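Local coordinates for aminomethyltransferase (Bartonella henselae, PDB 3GIR), which belongs to the aminomethyltransferase (glycine cleavage T-protein) family, pairing a folate-binding domain with a C-terminal barrel domain, at residues 185-188 with 193-196; 129-134 with 197-202. All blocks are in the same frame, centred on the assembly; numbering follows the deposited sequence.

Contact 1 of 2, residues 185-188 with 193-196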
# COMPACT_ATOMS: atom_id res chain seq x y z
N VAL A 185 7.02 -2.79 -21.51
CA VAL A 185 7.09 -4.23 -21.28
C VAL A 185 5.69 -4.85 -21.46
O VAL A 185 5.56 -5.91 -22.11
CB VAL A 185 7.70 -4.56 -19.88
CG1 VAL A 185 7.53 -6.02 -19.53
CG2 VAL A 185 9.12 -4.12 -19.81
N LEU A 186 4.69 -4.23 -20.85
CA LEU A 186 3.33 -4.70 -20.91
C LEU A 186 2.89 -4.81 -22.37
O LEU A 186 2.40 -5.84 -22.80
CB LEU A 186 2.38 -3.81 -20.14
CG LEU A 186 1.00 -4.28 -19.85
CD1 LEU A 186 1.02 -5.37 -18.79
CD2 LEU A 186 0.10 -3.18 -19.53
N ALA A 187 3.06 -3.73 -23.10
CA ALA A 187 2.71 -3.70 -24.58
C ALA A 187 3.45 -4.80 -25.35
O ALA A 187 2.86 -5.53 -26.12
CB ALA A 187 3.01 -2.33 -25.18
N ASP A 188 4.74 -4.94 -25.12
CA ASP A 188 5.52 -5.93 -25.88
C ASP A 188 5.19 -7.37 -25.50
O ASP A 188 5.47 -8.31 -26.25
CB ASP A 188 7.03 -5.68 -25.72
CG ASP A 188 7.52 -4.38 -26.40
OD1 ASP A 188 6.78 -3.70 -27.14
OD2 ASP A 188 8.69 -4.00 -26.10
N GLY A 193 -3.63 -2.56 -21.42
CA GLY A 193 -3.57 -1.73 -20.23
C GLY A 193 -2.88 -0.39 -20.45
O GLY A 193 -3.09 0.54 -19.68
N ASN A 194 -2.14 -0.25 -21.57
CA ASN A 194 -1.53 1.01 -21.84
C ASN A 194 -2.53 2.16 -22.03
O ASN A 194 -2.17 3.33 -21.82
CB ASN A 194 -0.61 0.90 -23.04
CG ASN A 194 0.81 0.65 -22.68
OD1 ASN A 194 1.59 1.59 -22.59
ND2 ASN A 194 1.18 -0.62 -22.52
N GLU A 195 -3.78 1.81 -22.32
CA GLU A 195 -4.90 2.77 -22.45
C GLU A 195 -5.47 3.27 -21.13
O GLU A 195 -6.18 4.29 -21.10
CB GLU A 195 -6.03 2.13 -23.32
N LEU A 196 -5.12 2.61 -20.00
CA LEU A 196 -5.58 3.06 -18.72
C LEU A 196 -4.91 4.38 -18.32
O LEU A 196 -3.74 4.62 -18.62
CB LEU A 196 -5.21 1.98 -17.65
CG LEU A 196 -5.93 0.64 -17.80
CD1 LEU A 196 -5.28 -0.43 -16.84
CD2 LEU A 196 -7.46 0.80 -17.55
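L186 and N194 slide past each other in opposite directions, L186 from the last turn of helix 182-188 and N194 from the loop that follows it. With CG anti to the backbone N (chi1 -167°), L186 sends its CD2 methyl out to the loop, where it lies 4.0 Å from G193 CA and 4.1 Å from N194 ND2. The end of N194 meets the helix through its amide nitrogen: ND2 is 3.7 Å from A187 CB. The polar partner of that nitrogen lies one turn back, where ND2 donates a hydrogen bond to the carbonyl oxygen of A183, so the amide is tied to the same helix it packs on. G193 has a backbone conformation (phi 142°) that calls for glycine, and its CA comes directly against the leucine methyl. Beyond this contact L186 is buried against L191 and against F221 and I223 of strand 220-225. From G193 the chain enters a type I beta turn, closed by L196 N to G193 O at 2.9 Å. This is a helix C-terminus followed by a short connection that folds back on it, within the folate-binding domain.

Contact 2 of 2, residues 129-134 with 197-202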
# COMPACT_ATOMS: atom_id res chain seq x y z
N ASP A 129 -6.09 -0.45 5.10
CA ASP A 129 -6.26 0.43 3.93
C ASP A 129 -6.46 -0.45 2.70
O ASP A 129 -6.03 -1.62 2.70
CB ASP A 129 -5.19 1.50 3.78
CG ASP A 129 -3.82 1.04 3.66
OD1 ASP A 129 -3.44 -0.14 3.92
OD2 ASP A 129 -3.01 1.98 3.30
N LEU A 130 -7.21 0.09 1.73
CA LEU A 130 -7.74 -0.77 0.65
C LEU A 130 -7.75 0.04 -0.61
O LEU A 130 -7.83 1.24 -0.54
CB LEU A 130 -9.21 -1.16 1.03
CG LEU A 130 -9.57 -1.92 2.29
CD1 LEU A 130 -11.08 -1.97 2.68
CD2 LEU A 130 -9.07 -3.37 2.19
N ILE A 131 -7.79 -0.60 -1.79
CA ILE A 131 -8.12 0.04 -3.02
C ILE A 131 -9.41 -0.59 -3.53
O ILE A 131 -9.53 -1.85 -3.63
CB ILE A 131 -7.06 -0.10 -4.13
CG1 ILE A 131 -5.67 0.26 -3.60
CG2 ILE A 131 -7.49 0.64 -5.38
CD1 ILE A 131 -5.58 1.71 -3.21
N LEU A 132 -10.38 0.29 -3.81
CA LEU A 132 -11.71 -0.08 -4.34
C LEU A 132 -11.78 0.32 -5.82
O LEU A 132 -11.49 1.48 -6.14
CB LEU A 132 -12.77 0.67 -3.56
CG LEU A 132 -14.24 0.53 -4.06
CD1 LEU A 132 -14.79 -0.87 -3.90
CD2 LEU A 132 -15.14 1.51 -3.38
N THR A 133 -12.17 -0.61 -6.69
CA THR A 133 -12.33 -0.35 -8.14
C THR A 133 -13.69 -0.77 -8.57
O THR A 133 -14.16 -1.82 -8.15
CB THR A 133 -11.29 -1.16 -8.94
OG1 THR A 133 -9.98 -0.79 -8.48
CG2 THR A 133 -11.37 -0.82 -10.44
N ARG A 134 -14.39 0.10 -9.28
CA ARG A 134 -15.68 -0.27 -9.85
C ARG A 134 -15.47 -0.93 -11.19
O ARG A 134 -14.71 -0.41 -12.03
CB ARG A 134 -16.56 0.95 -10.01
CG ARG A 134 -17.96 0.62 -10.42
CD ARG A 134 -18.84 1.81 -10.35
NE ARG A 134 -20.25 1.38 -10.29
CZ ARG A 134 -21.22 2.28 -10.04
NH1 ARG A 134 -20.93 3.56 -9.92
NH2 ARG A 134 -22.48 1.86 -9.96
N LEU A 197 -5.62 5.19 -17.59
CA LEU A 197 -5.06 6.29 -16.88
C LEU A 197 -4.61 5.78 -15.48
O LEU A 197 -5.03 4.70 -15.05
CB LEU A 197 -6.06 7.45 -16.73
CG LEU A 197 -6.63 7.92 -18.05
CD1 LEU A 197 -7.56 9.13 -17.78
CD2 LEU A 197 -5.51 8.25 -18.99
N PHE A 198 -3.76 6.53 -14.81
CA PHE A 198 -3.49 6.26 -13.38
C PHE A 198 -4.74 6.09 -12.57
O PHE A 198 -5.68 6.88 -12.66
CB PHE A 198 -2.64 7.39 -12.79
CG PHE A 198 -2.22 7.16 -11.37
CD1 PHE A 198 -1.46 6.06 -11.04
CD2 PHE A 198 -2.49 8.10 -10.37
CE1 PHE A 198 -1.08 5.84 -9.78
CE2 PHE A 198 -2.05 7.91 -9.08
CZ PHE A 198 -1.37 6.76 -8.76
N MET A 199 -4.73 5.04 -11.74
CA MET A 199 -5.83 4.62 -10.89
C MET A 199 -7.13 4.22 -11.62
O MET A 199 -8.23 4.53 -11.16
CB MET A 199 -6.06 5.62 -9.75
CG MET A 199 -4.93 5.81 -8.82
SD MET A 199 -4.66 4.34 -7.86
CE MET A 199 -5.97 4.56 -6.64
N GLN A 200 -6.96 3.68 -12.81
CA GLN A 200 -8.02 2.98 -13.54
C GLN A 200 -7.71 1.50 -13.61
O GLN A 200 -6.54 1.14 -13.54
CB GLN A 200 -8.17 3.47 -14.93
CG GLN A 200 -8.74 4.86 -14.95
CD GLN A 200 -9.01 5.41 -16.37
OE1 GLN A 200 -8.58 4.87 -17.41
NE2 GLN A 200 -9.70 6.53 -16.38
N GLY A 201 -8.74 0.72 -13.84
CA GLY A 201 -8.64 -0.72 -13.96
C GLY A 201 -9.68 -1.27 -14.89
O GLY A 201 -10.64 -0.57 -15.26
N PHE A 202 -9.47 -2.50 -15.32
CA PHE A 202 -10.40 -3.18 -16.22
C PHE A 202 -10.15 -4.70 -16.16
O PHE A 202 -9.22 -5.16 -15.54
CB PHE A 202 -10.30 -2.63 -17.67
CG PHE A 202 -9.11 -3.14 -18.51
CD1 PHE A 202 -9.33 -3.73 -19.77
CD2 PHE A 202 -7.80 -3.04 -18.07
CE1 PHE A 202 -8.22 -4.15 -20.56
CE2 PHE A 202 -6.71 -3.43 -18.84
CZ PHE A 202 -6.92 -3.97 -20.09
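I131 and M199 meet methyl to methyl, with CG2 of the isoleucine 4.4 Å from CE of the methionine. Two residues along the same strand, T133 makes the second touch, its CG2 methyl lying 4.5 Å from G201 CA. I131 and T133, being two apart, present their side chains from one face of strand 126-136, and no hydrogen bond joins the two segments; the contact is apolar and loose. G201 has no side chain, so the backbone itself faces the threonine methyl.

The methionine starts out across the strand rather than at it, and successive bends along its chain, the last at chi3 -79°, carry CE to I131. L197 to Q200 form a type II beta turn, with Q200 N bonded to L197 O at 3.1 Å and M199 in its third position with positive phi (61°). The side chain of Q200 folds back over the same turn: OE1 accepts from L197 N at 3.0 Å in a nearly straight bond (175°), although the donor stands well above the carbonyl plane. M199 CG sits over the centre of the F198 ring, 3.5 Å from its plane, and that ring also stacks with Y390.

On the strand side, T133 OG1 is hydrogen-bonded to S114 OG, and S114 also touches both I131 and M199. Backbone bonds join I131 to V143 and L132 to R115, holding the strand between its neighbours 139-144 and 114-120. The contact is thus sheet-on-sheet packing in the folate-binding domain: a face of the antiparallel sheet packs on the mixed sheet at its outermost strand, 201-202, and on the turn leading into it; T133 also touches F209 of strand 209-211.

Both contacts belong to the folate-binding domain, their centres about 16 Å apart and on the same side of the chain's centre. The chain order is 129-134, then 185-188, 193-196 and 197-202, so the short-range contact 1 falls within the span that contact 2 brings together. Segments 193-196 and 197-202 are continuous, and the two contacts also touch directly: F202 CZ packs 3.8 Å from G193 N, and L196 CD1 lies 3.8 Å from F202 CD2. The linker leaving helix 182-188 therefore packs first on that helix and then, as it enters strand 201-202, against strand 126-136, connecting helix, mixed sheet and antiparallel sheet.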